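Local coordinates for putative thioesterase II (Thermobifida fusca, PDB 3BBJ), which probably hydrolyses the thioester bond of acyl-CoA or related acyl thioesters, as a double-hotdog member of the acyl-CoA thioesterase family, at residues 10-15 with 38-43; 20-25 with 49-54; 79-82 with 88-91; 91-96 with 101-106. All coordinates share one frame; numbering follows the deposited sequence.

In the fold
From the N terminus, contact 1 closes first, over a 22-residue loop, bringing the end of helix 7-11 against the start of helix 38-51. Contact 2 opens inside that loop, on strand 21-26, and closes beyond it at the far end of the same helix, so the two cross; Val15 and Ala23 join them through the backbones of neighbouring strands. Contacts 3 and 4 follow in series as successive beta hairpins that share Gln91, joining strands 72-82, 88-96 and 99-109. Leu41 of contact 1 packs on Leu94 and Leu102 of contact 4, and Asp54 of contact 2 bonds to Thr88 of contact 3, which ties helix and sheet together.

Contact 1 (10-15 with 38-43); sequences SATEVV and GGYLMT
The ring of Tyr40 meets Ala11 at its hydroxyl edge, where the carbonyl oxygen of Ala11 lies near the ring plane, while the methyl CG2 of Thr12 comes in obliquely, 3.6 Å from Tyr40 CE1. Beyond the two segments Tyr30 stacks on the same ring. With CG anti to the backbone N (chi1 171°), Tyr40 reaches out from helix 38-51 to the last turn of helix 7-11. Its OH donates to Ala11 O over a short 2.5 Å, arriving above the carbonyl plane, 38° out of it. Ala11 CB rests 4.0 Å from Tyr40 CE1, small enough to sit beside the ring without pushing the phenol off its acceptor. Thr12 also meets Thr43, their CG2 methyls packed rather tightly at 3.5 Å. Each threonine turns a methyl to this meeting and spends its hydroxyl on a helix: Thr43 OG1 donates to Gly39 O at 3.1 Å, from the opposite face of that carbonyl to Thr43 N, and Thr12 OG1 bonds to Phe8 O. A tyrosine suits the place because it spans the gap with a flat apolar body and ends in a group able to bond. Since Ala11 closes its helix, its carbonyl lies where the intrahelical bonds run out; Tyr40 supplies a donor, and its own oxygen is bonded to the backbone N of Asp27, so this buried hydroxyl is probably held in a fixed rotation.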
loop_
_atom_site.group_PDB
_atom_site.type_symbol
_atom_site.label_atom_id
_atom_site.label_comp_id
_atom_site.label_asym_id
_atom_site.label_seq_id
_atom_site.Cartn_x
_atom_site.Cartn_y
_atom_site.Cartn_z
ATOM N N SER A 10 22.228 3.295 17.060
ATOM C CA SER A 10 22.898 2.076 17.497
ATOM C C SER A 10 22.038 0.837 17.272
ATOM O O SER A 10 22.503 -0.173 16.729
ATOM C CB SER A 10 23.251 2.179 18.991
ATOM O OG SER A 10 23.630 0.920 19.532
ATOM N N ALA A 11 20.784 0.928 17.698
ATOM C CA ALA A 11 19.831 -0.174 17.590
ATOM C C ALA A 11 19.534 -0.659 16.160
ATOM O O ALA A 11 19.184 -1.821 15.964
ATOM C CB ALA A 11 18.513 0.212 18.274
ATOM N N THR A 12 19.661 0.221 15.173
ATOM C CA THR A 12 19.265 -0.106 13.802
ATOM C C THR A 12 20.418 -0.344 12.830
ATOM O O THR A 12 20.188 -0.516 11.636
ATOM C CB THR A 12 18.341 1.022 13.228
ATOM O OG1 THR A 12 19.054 2.276 13.192
ATOM C CG2 THR A 12 17.091 1.179 14.093
ATOM N N GLU A 13 21.658 -0.351 13.305
ATOM C CA GLU A 13 22.785 -0.549 12.399
ATOM C C GLU A 13 22.821 -1.983 11.897
ATOM O O GLU A 13 22.604 -2.911 12.662
ATOM C CB GLU A 13 24.129 -0.187 13.066
ATOM C CG GLU A 13 24.556 -1.096 14.220
ATOM C CD GLU A 13 26.039 -0.961 14.581
ATOM O OE1 GLU A 13 26.874 -0.740 13.667
ATOM O OE2 GLU A 13 26.362 -1.109 15.789
ATOM N N VAL A 14 23.092 -2.146 10.606
ATOM C CA VAL A 14 23.173 -3.463 9.975
ATOM C C VAL A 14 24.560 -3.601 9.368
ATOM O O VAL A 14 25.069 -2.672 8.736
ATOM C CB VAL A 14 22.053 -3.661 8.906
ATOM C CG1 VAL A 14 20.692 -3.234 9.478
ATOM C CG2 VAL A 14 22.346 -2.896 7.624
ATOM N N VAL A 15 25.185 -4.752 9.580
ATOM C CA VAL A 15 26.563 -4.965 9.130
ATOM C C VAL A 15 26.582 -5.950 7.994
ATOM O O VAL A 15 25.967 -7.003 8.067
ATOM C CB VAL A 15 27.493 -5.471 10.278
ATOM C CG1 VAL A 15 28.864 -5.823 9.756
ATOM C CG2 VAL A 15 27.615 -4.417 11.371
ATOM N N GLY A 38 7.004 -3.763 14.454
ATOM C CA GLY A 38 7.165 -3.949 13.021
ATOM C C GLY A 38 7.984 -2.854 12.349
ATOM O O GLY A 38 8.837 -3.142 11.510
ATOM N N GLY A 39 7.733 -1.603 12.721
ATOM C CA GLY A 39 8.458 -0.468 12.163
ATOM C C GLY A 39 9.957 -0.520 12.395
ATOM O O GLY A 39 10.746 -0.054 11.563
ATOM N N TYR A 40 10.353 -1.075 13.532
ATOM C CA TYR A 40 11.770 -1.235 13.840
ATOM C C TYR A 40 12.429 -2.226 12.876
ATOM O O TYR A 40 13.536 -1.993 12.411
ATOM C CB TYR A 40 11.950 -1.656 15.315
ATOM C CG TYR A 40 13.371 -2.062 15.676
ATOM C CD1 TYR A 40 14.398 -1.129 15.721
ATOM C CD2 TYR A 40 13.676 -3.393 15.959
ATOM C CE1 TYR A 40 15.681 -1.513 16.042
ATOM C CE2 TYR A 40 14.956 -3.783 16.281
ATOM C CZ TYR A 40 15.960 -2.849 16.324
ATOM O OH TYR A 40 17.236 -3.262 16.667
ATOM N N LEU A 41 11.730 -3.312 12.568
ATOM C CA LEU A 41 12.223 -4.322 11.635
ATOM C C LEU A 41 12.258 -3.765 10.206
ATOM O O LEU A 41 13.096 -4.167 9.385
ATOM C CB LEU A 41 11.349 -5.571 11.673
ATOM C CG LEU A 41 11.039 -6.226 13.028
ATOM C CD1 LEU A 41 10.228 -7.461 12.773
ATOM C CD2 LEU A 41 12.298 -6.587 13.836
HETATM N N MSE A 42 11.341 -2.836 9.910
HETATM C CA MSE A 42 11.347 -2.149 8.616
HETATM C C MSE A 42 12.585 -1.267 8.434
HETATM O O MSE A 42 13.200 -1.260 7.369
HETATM C CB MSE A 42 10.064 -1.341 8.437
HETATM C CG MSE A 42 8.871 -2.235 7.992
HETATM SE SE MSE A 42 7.108 -1.451 8.185
HETATM C CE MSE A 42 7.525 0.362 7.640
ATOM N N THR A 43 12.943 -0.557 9.495
ATOM C CA THR A 43 14.061 0.366 9.530
ATOM C C THR A 43 15.364 -0.349 9.187
ATOM O O THR A 43 16.195 0.150 8.417
ATOM C CB THR A 43 14.158 1.011 10.946
ATOM O OG1 THR A 43 13.051 1.913 11.142
ATOM C CG2 THR A 43 15.444 1.761 11.113
#

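Contact 2 (20-25 with 49-54); sequences NRYAVE and ALAESD
Tyr22 OH donates a hydrogen bond to Glu52 OE2 at 2.6 Å, taken by the anti lone pair of that oxygen, the one directed away from OE1. The carboxylate oxygen lies at the ring's hydroxyl edge, in its plane, yet the carboxylate itself stands almost upright to the ring, the two planes 82° apart. The second neighbour of the phenol is Ala51: its CB lies 3.3 Å from Tyr22 OH and 3.9 Å from Tyr22 CZ, an oblique approach that a methyl can make beside the bond without blocking it. Glu52 gets there by folding: its chain is bent at chi2 (-73°), which brings the carboxylate back toward strand 21-26, and CG passes 3.7 Å from Tyr22 OH. Glutamate suits this partly exposed position because it offers the phenol a charged acceptor, which would probably strengthen so short a bond.

Further out, Tyr22 is flanked by Val14 and Arg16 of strand 14-18, and its backbone is hydrogen-bonded to Ile76 of strand 72-82. The chain leaving the helix is moored by Ser53 OG to Thr108 OG1. Here a strand near the rim of the curved antiparallel sheet is pinned to the C-terminal end of the long helix 38-51, the arrangement of a hotdog fold, in which the sheet wraps round a central helix.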
loop_
_atom_site.group_PDB
_atom_site.type_symbol
_atom_site.label_atom_id
_atom_site.label_comp_id
_atom_site.label_asym_id
_atom_site.label_seq_id
_atom_site.Cartn_x
_atom_site.Cartn_y
_atom_site.Cartn_z
ATOM N N ASN A 20 25.135 -9.894 -0.536
ATOM C CA ASN A 20 23.680 -9.937 -0.355
ATOM C C ASN A 20 23.277 -10.463 1.030
ATOM O O ASN A 20 22.177 -11.017 1.194
ATOM C CB ASN A 20 23.031 -10.780 -1.451
ATOM C CG ASN A 20 23.425 -10.329 -2.842
ATOM O OD1 ASN A 20 23.220 -9.166 -3.215
ATOM N ND2 ASN A 20 23.988 -11.253 -3.623
ATOM N N ARG A 21 24.162 -10.266 2.013
ATOM C CA ARG A 21 23.987 -10.808 3.364
ATOM C C ARG A 21 24.448 -9.838 4.454
ATOM O O ARG A 21 25.573 -9.313 4.421
ATOM C CB ARG A 21 24.715 -12.151 3.505
ATOM C CG ARG A 21 23.936 -13.336 2.960
ATOM C CD ARG A 21 22.802 -13.751 3.911
ATOM N N TYR A 22 23.559 -9.620 5.426
ATOM C CA TYR A 22 23.791 -8.669 6.502
ATOM C C TYR A 22 23.412 -9.264 7.833
ATOM O O TYR A 22 22.623 -10.199 7.896
ATOM C CB TYR A 22 22.975 -7.397 6.257
ATOM C CG TYR A 22 23.403 -6.611 5.036
ATOM C CD1 TYR A 22 23.030 -7.004 3.756
ATOM C CD2 TYR A 22 24.158 -5.462 5.168
ATOM C CE1 TYR A 22 23.421 -6.274 2.630
ATOM C CE2 TYR A 22 24.541 -4.723 4.058
ATOM C CZ TYR A 22 24.179 -5.130 2.797
ATOM O OH TYR A 22 24.595 -4.378 1.711
ATOM N N ALA A 23 24.007 -8.732 8.893
ATOM C CA ALA A 23 23.715 -9.153 10.256
ATOM C C ALA A 23 23.163 -7.959 11.017
ATOM O O ALA A 23 23.567 -6.817 10.776
ATOM C CB ALA A 23 24.973 -9.683 10.944
ATOM N N VAL A 24 22.240 -8.228 11.932
ATOM C CA VAL A 24 21.626 -7.189 12.737
ATOM C C VAL A 24 21.344 -7.743 14.146
ATOM O O VAL A 24 21.147 -8.944 14.317
ATOM C CB VAL A 24 20.319 -6.690 12.029
ATOM C CG1 VAL A 24 19.223 -7.758 12.085
ATOM C CG2 VAL A 24 19.824 -5.393 12.625
ATOM N N GLU A 25 21.365 -6.864 15.143
ATOM C CA GLU A 25 20.972 -7.200 16.526
ATOM C C GLU A 25 19.659 -6.512 16.879
ATOM O O GLU A 25 19.586 -5.288 16.928
ATOM C CB GLU A 25 22.057 -6.770 17.541
ATOM C CG GLU A 25 22.889 -7.926 18.108
ATOM C CD GLU A 25 22.180 -8.666 19.240
ATOM O OE1 GLU A 25 21.461 -8.023 20.041
ATOM O OE2 GLU A 25 22.355 -9.898 19.338
ATOM N N ALA A 49 18.576 -2.492 2.128
ATOM C CA ALA A 49 18.195 -2.263 0.744
ATOM C C ALA A 49 18.948 -1.108 0.118
ATOM O O ALA A 49 19.377 -1.190 -1.030
ATOM C CB ALA A 49 16.702 -2.042 0.641
ATOM N N LEU A 50 19.093 -0.021 0.857
ATOM C CA LEU A 50 19.798 1.151 0.339
ATOM C C LEU A 50 21.308 0.914 0.257
ATOM O O LEU A 50 21.994 1.572 -0.518
ATOM C CB LEU A 50 19.516 2.377 1.215
ATOM C CG LEU A 50 18.060 2.830 1.309
ATOM C CD1 LEU A 50 17.909 3.888 2.397
ATOM C CD2 LEU A 50 17.616 3.350 -0.024
ATOM N N ALA A 51 21.822 -0.003 1.078
ATOM C CA ALA A 51 23.229 -0.393 1.007
ATOM C C ALA A 51 23.499 -1.089 -0.328
ATOM O O ALA A 51 24.602 -0.990 -0.883
ATOM C CB ALA A 51 23.604 -1.302 2.169
ATOM N N GLU A 52 22.484 -1.767 -0.854
ATOM C CA GLU A 52 22.598 -2.501 -2.116
ATOM C C GLU A 52 22.232 -1.679 -3.348
ATOM O O GLU A 52 22.300 -2.185 -4.467
ATOM C CB GLU A 52 21.714 -3.751 -2.055
ATOM C CG GLU A 52 22.183 -4.767 -1.004
ATOM C CD GLU A 52 23.453 -5.511 -1.414
ATOM O OE1 GLU A 52 23.452 -6.119 -2.508
ATOM O OE2 GLU A 52 24.442 -5.495 -0.640
ATOM N N SER A 53 21.882 -0.412 -3.148
ATOM C CA SER A 53 21.343 0.410 -4.214
ATOM C C SER A 53 22.221 1.589 -4.569
ATOM O O SER A 53 22.937 2.133 -3.720
ATOM C CB SER A 53 19.970 0.944 -3.795
ATOM O OG SER A 53 19.442 1.846 -4.754
ATOM N N ASP A 54 22.100 1.996 -5.832
ATOM C CA ASP A 54 22.798 3.158 -6.379
ATOM C C ASP A 54 21.995 4.448 -6.167
ATOM O O ASP A 54 22.465 5.533 -6.468
ATOM C CB ASP A 54 23.144 2.950 -7.875
ATOM C CG ASP A 54 22.054 2.194 -8.656
ATOM O OD1 ASP A 54 21.043 1.774 -8.059
ATOM O OD2 ASP A 54 22.217 2.003 -9.876
#

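Contact 3 (79-82 with 88-91); sequences RVLK and TTVQ
Gln91 holds CG anti to its backbone N (chi1 179°) and stays extended beyond, while Leu81 carries CG beside its own N (chi1 -63°), and these two settings lay the leucine's isobutyl group across the glutamine's chain. Leu81 CD1 ends 3.9 Å from Gln91 NE2, and Leu81 CG is 4.1 Å from Gln91 CB. Arg79, likewise extended, runs alongside Gln91 and points the same way. Beneath the side chains, Arg79 and Gln91 form an antiparallel hydrogen-bonded pair, in which Gln91 N donates to Arg79 O at 2.6 Å. Val80 and Val90 follow as a non-hydrogen-bonded pair on the opposite face, where branched apolar residues suit the side turned toward the helix of the hotdog fold. The register then slips by one residue: Leu81 and Lys82 both face Thr89, a classic beta bulge. Thr89 O takes a firm bond from Leu81 N at 2.6 Å, nearly along the C=O axis, and a weak one from Lys82 N at 3.4 Å. Lys82 O in turn receives Thr89 N at 2.8 Å, which restores the pairing at the end of this hairpin. Thr88 CG2 touches Val80 CG1, while its hydroxyl bonds to Asp54. Were Leu81 cut back to an alanine, both CD methyls would go, and the Gln91 amide is likely to lose its cover on this side and turn more freely. On the Leu81 side the sheet meets another chain: Leu81 and Thr89 pack on His66 of the second subunit, and Gln91 on its counterpart there.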
loop_
_atom_site.group_PDB
_atom_site.type_symbol
_atom_site.label_atom_id
_atom_site.label_comp_id
_atom_site.label_asym_id
_atom_site.label_seq_id
_atom_site.Cartn_x
_atom_site.Cartn_y
_atom_site.Cartn_z
ATOM N N ARG A 79 18.423 -8.877 -2.408
ATOM C CA ARG A 79 18.402 -9.215 -3.834
ATOM C C ARG A 79 17.892 -8.044 -4.669
ATOM O O ARG A 79 16.796 -7.548 -4.440
ATOM C CB ARG A 79 17.518 -10.436 -4.043
ATOM C CG ARG A 79 17.669 -11.079 -5.384
ATOM C CD ARG A 79 17.131 -12.493 -5.352
ATOM N NE ARG A 79 16.933 -13.021 -6.695
ATOM C CZ ARG A 79 15.777 -13.035 -7.357
ATOM N NH1 ARG A 79 14.657 -12.557 -6.819
ATOM N NH2 ARG A 79 15.742 -13.547 -8.580
ATOM N N VAL A 80 18.705 -7.585 -5.615
ATOM C CA VAL A 80 18.333 -6.474 -6.488
ATOM C C VAL A 80 17.468 -7.097 -7.551
ATOM O O VAL A 80 17.861 -8.077 -8.178
ATOM C CB VAL A 80 19.573 -5.778 -7.149
ATOM C CG1 VAL A 80 19.137 -4.570 -7.987
ATOM C CG2 VAL A 80 20.596 -5.358 -6.081
ATOM N N LEU A 81 16.274 -6.564 -7.728
ATOM C CA LEU A 81 15.344 -7.121 -8.716
ATOM C C LEU A 81 15.465 -6.418 -10.061
ATOM O O LEU A 81 15.234 -7.025 -11.103
ATOM C CB LEU A 81 13.903 -7.035 -8.211
ATOM C CG LEU A 81 13.580 -7.832 -6.941
ATOM C CD1 LEU A 81 12.095 -7.629 -6.552
ATOM C CD2 LEU A 81 13.925 -9.325 -7.122
ATOM N N LYS A 82 15.819 -5.138 -10.030
ATOM C CA LYS A 82 15.893 -4.334 -11.232
ATOM C C LYS A 82 16.690 -3.086 -10.898
ATOM O O LYS A 82 16.463 -2.451 -9.871
ATOM C CB LYS A 82 14.484 -3.939 -11.708
ATOM C CG LYS A 82 14.329 -3.720 -13.242
ATOM C CD LYS A 82 15.178 -2.619 -13.780
ATOM C CE LYS A 82 14.629 -2.071 -15.094
ATOM N NZ LYS A 82 15.231 -0.741 -15.383
ATOM N N THR A 88 15.689 1.760 -8.701
ATOM C CA THR A 88 16.360 0.463 -8.464
ATOM C C THR A 88 15.609 -0.268 -7.355
ATOM O O THR A 88 15.472 0.233 -6.246
ATOM C CB THR A 88 17.847 0.610 -8.059
ATOM O OG1 THR A 88 18.597 1.099 -9.175
ATOM C CG2 THR A 88 18.447 -0.726 -7.639
ATOM N N THR A 89 15.152 -1.469 -7.659
ATOM C CA THR A 89 14.294 -2.214 -6.757
ATOM C C THR A 89 15.008 -3.400 -6.104
ATOM O O THR A 89 15.551 -4.265 -6.798
ATOM C CB THR A 89 13.035 -2.634 -7.512
ATOM O OG1 THR A 89 12.406 -1.437 -7.971
ATOM C CG2 THR A 89 12.050 -3.408 -6.611
ATOM N N VAL A 90 14.987 -3.402 -4.767
ATOM C CA VAL A 90 15.675 -4.385 -3.932
ATOM C C VAL A 90 14.697 -5.169 -3.031
ATOM O O VAL A 90 13.823 -4.606 -2.372
ATOM C CB VAL A 90 16.779 -3.689 -3.026
ATOM C CG1 VAL A 90 17.646 -4.732 -2.257
ATOM C CG2 VAL A 90 17.674 -2.764 -3.864
ATOM N N GLN A 91 14.853 -6.486 -3.034
ATOM C CA GLN A 91 14.126 -7.376 -2.136
ATOM C C GLN A 91 15.044 -7.698 -0.953
ATOM O O GLN A 91 16.245 -7.992 -1.122
ATOM C CB GLN A 91 13.729 -8.637 -2.885
ATOM C CG GLN A 91 12.976 -9.693 -2.125
ATOM C CD GLN A 91 12.527 -10.814 -3.062
ATOM O OE1 GLN A 91 13.052 -11.933 -3.017
ATOM N NE2 GLN A 91 11.595 -10.498 -3.962
#

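Contact 4 (91-96 with 101-106); sequences QTTLFQ and ILTGTL
Strands 91-96 and 101-106 lie side by side as the antiparallel arms of a buried beta hairpin, in the middle of the N-terminal half's sheet, with strand 72-82 on one side and strand 57-65 on the other. Thr92 and Gly104 form a hydrogen-bonded pair with two bonds, the straighter from Gly104 N to Thr92 O (2.9 Å, 178°). Leu94 N reaches Leu102 O at 2.9 Å, and Ile101 N gives Leu94 O its bond at 2.8 Å. Gly104 has no side chain to crowd Thr92, whose CG2 lies against Gly104 O and reaches Leu106 CD1 at 3.7 Å. That methyl occupies the crowded position between N and carbonyl carbon, which puts OG1 anti to the backbone N (chi1 177°), where it bonds to Ser48 OG of helix 38-51. Leu94 and Leu102 point to this same face and both pack on Leu45 of the helix, as expected in a hotdog fold, whose sheet rolls round its helix with an apolar lining. The other face carries Thr93 and Thr103, a non-hydrogen-bonded pair whose hydroxyls share a weak bond, OG1 to OG1, at 3.3 Å. Threonine fits here by filling space with its methyl while offering a partner across the strands; a valine at Thr93 is likely to leave the Thr103 hydroxyl without this mate. Thr103 also packs on Leu81 of the second subunit. Toward the turn, Ile101 CD1 lies 3.9 Å from Gln96 CB, covering the aliphatic base of a side chain whose amide nitrogen bonds to Ser70 O.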
loop_
_atom_site.group_PDB
_atom_site.type_symbol
_atom_site.label_atom_id
_atom_site.label_comp_id
_atom_site.label_asym_id
_atom_site.label_seq_id
_atom_site.Cartn_x
_atom_site.Cartn_y
_atom_site.Cartn_z
ATOM N N GLN A 91 14.853 -6.486 -3.034
ATOM C CA GLN A 91 14.126 -7.376 -2.136
ATOM C C GLN A 91 15.044 -7.698 -0.953
ATOM O O GLN A 91 16.245 -7.992 -1.122
ATOM C CB GLN A 91 13.729 -8.637 -2.885
ATOM C CG GLN A 91 12.976 -9.693 -2.125
ATOM C CD GLN A 91 12.527 -10.814 -3.062
ATOM O OE1 GLN A 91 13.052 -11.933 -3.017
ATOM N NE2 GLN A 91 11.595 -10.498 -3.962
ATOM N N THR A 92 14.479 -7.606 0.245
ATOM C CA THR A 92 15.231 -7.813 1.470
ATOM C C THR A 92 14.354 -8.624 2.424
ATOM O O THR A 92 13.163 -8.309 2.621
ATOM C CB THR A 92 15.663 -6.459 2.086
ATOM O OG1 THR A 92 16.349 -6.672 3.327
ATOM C CG2 THR A 92 14.455 -5.534 2.308
ATOM N N THR A 93 14.931 -9.699 2.966
ATOM C CA THR A 93 14.208 -10.607 3.851
ATOM C C THR A 93 14.964 -10.809 5.177
ATOM O O THR A 93 16.190 -11.023 5.194
ATOM C CB THR A 93 13.990 -11.959 3.161
ATOM O OG1 THR A 93 13.456 -11.745 1.844
ATOM C CG2 THR A 93 13.043 -12.862 3.979
ATOM N N LEU A 94 14.214 -10.748 6.284
ATOM C CA LEU A 94 14.778 -10.914 7.624
ATOM C C LEU A 94 14.533 -12.320 8.144
ATOM O O LEU A 94 13.403 -12.815 8.094
ATOM C CB LEU A 94 14.168 -9.913 8.593
ATOM C CG LEU A 94 14.661 -9.943 10.032
ATOM C CD1 LEU A 94 16.158 -9.620 10.088
ATOM C CD2 LEU A 94 13.848 -8.950 10.875
ATOM N N PHE A 95 15.611 -12.936 8.648
ATOM C CA PHE A 95 15.575 -14.282 9.213
ATOM C C PHE A 95 16.002 -14.275 10.666
ATOM O O PHE A 95 16.839 -13.479 11.082
ATOM C CB PHE A 95 16.523 -15.193 8.464
ATOM C CG PHE A 95 16.175 -15.384 7.036
ATOM C CD1 PHE A 95 16.555 -14.447 6.087
ATOM C CD2 PHE A 95 15.501 -16.517 6.623
ATOM C CE1 PHE A 95 16.236 -14.634 4.738
ATOM C CE2 PHE A 95 15.184 -16.711 5.266
ATOM C CZ PHE A 95 15.551 -15.768 4.329
ATOM N N GLN A 96 15.415 -15.173 11.443
ATOM C CA GLN A 96 15.780 -15.325 12.845
ATOM C C GLN A 96 15.427 -16.736 13.293
ATOM O O GLN A 96 14.266 -17.163 13.182
ATOM C CB GLN A 96 15.080 -14.281 13.727
ATOM C CG GLN A 96 15.776 -14.076 15.071
ATOM C CD GLN A 96 15.025 -13.152 16.034
ATOM O OE1 GLN A 96 13.806 -13.257 16.201
ATOM N NE2 GLN A 96 15.770 -12.257 16.695
ATOM N N ILE A 101 10.990 -13.905 8.990
ATOM C CA ILE A 101 10.186 -13.035 9.831
ATOM C C ILE A 101 9.293 -12.125 8.964
ATOM O O ILE A 101 8.060 -12.083 9.111
ATOM C CB ILE A 101 11.128 -12.166 10.709
ATOM C CG1 ILE A 101 12.088 -13.059 11.523
ATOM C CG2 ILE A 101 10.341 -11.180 11.598
ATOM C CD1 ILE A 101 11.421 -14.055 12.476
ATOM N N LEU A 102 9.956 -11.460 8.022
ATOM C CA LEU A 102 9.410 -10.357 7.277
ATOM C C LEU A 102 10.153 -10.207 5.967
ATOM O O LEU A 102 11.363 -10.399 5.923
ATOM C CB LEU A 102 9.666 -9.092 8.106
ATOM C CG LEU A 102 9.249 -7.724 7.563
ATOM C CD1 LEU A 102 7.731 -7.693 7.388
ATOM C CD2 LEU A 102 9.718 -6.659 8.513
ATOM N N THR A 103 9.428 -9.863 4.902
ATOM C CA THR A 103 10.052 -9.517 3.623
ATOM C C THR A 103 9.544 -8.163 3.129
ATOM O O THR A 103 8.375 -7.838 3.273
ATOM C CB THR A 103 9.836 -10.571 2.538
ATOM O OG1 THR A 103 10.589 -10.198 1.378
ATOM C CG2 THR A 103 8.381 -10.694 2.164
ATOM N N GLY A 104 10.469 -7.376 2.582
ATOM C CA GLY A 104 10.169 -6.084 1.997
ATOM C C GLY A 104 10.700 -5.989 0.573
ATOM O O GLY A 104 11.679 -6.653 0.228
ATOM N N THR A 105 9.999 -5.234 -0.279
ATOM C CA THR A 105 10.507 -4.903 -1.604
ATOM C C THR A 105 10.439 -3.387 -1.640
ATOM O O THR A 105 9.459 -2.800 -1.219
ATOM C CB THR A 105 9.724 -5.583 -2.725
ATOM O OG1 THR A 105 9.707 -6.993 -2.473
ATOM C CG2 THR A 105 10.378 -5.316 -4.103
ATOM N N LEU A 106 11.536 -2.766 -2.040
ATOM C CA LEU A 106 11.660 -1.330 -1.981
ATOM C C LEU A 106 12.071 -0.771 -3.315
ATOM O O LEU A 106 13.090 -1.181 -3.885
ATOM C CB LEU A 106 12.685 -0.901 -0.903
ATOM C CG LEU A 106 12.345 -1.157 0.580
ATOM C CD1 LEU A 106 12.557 -2.619 0.957
ATOM C CD2 LEU A 106 13.160 -0.273 1.495
#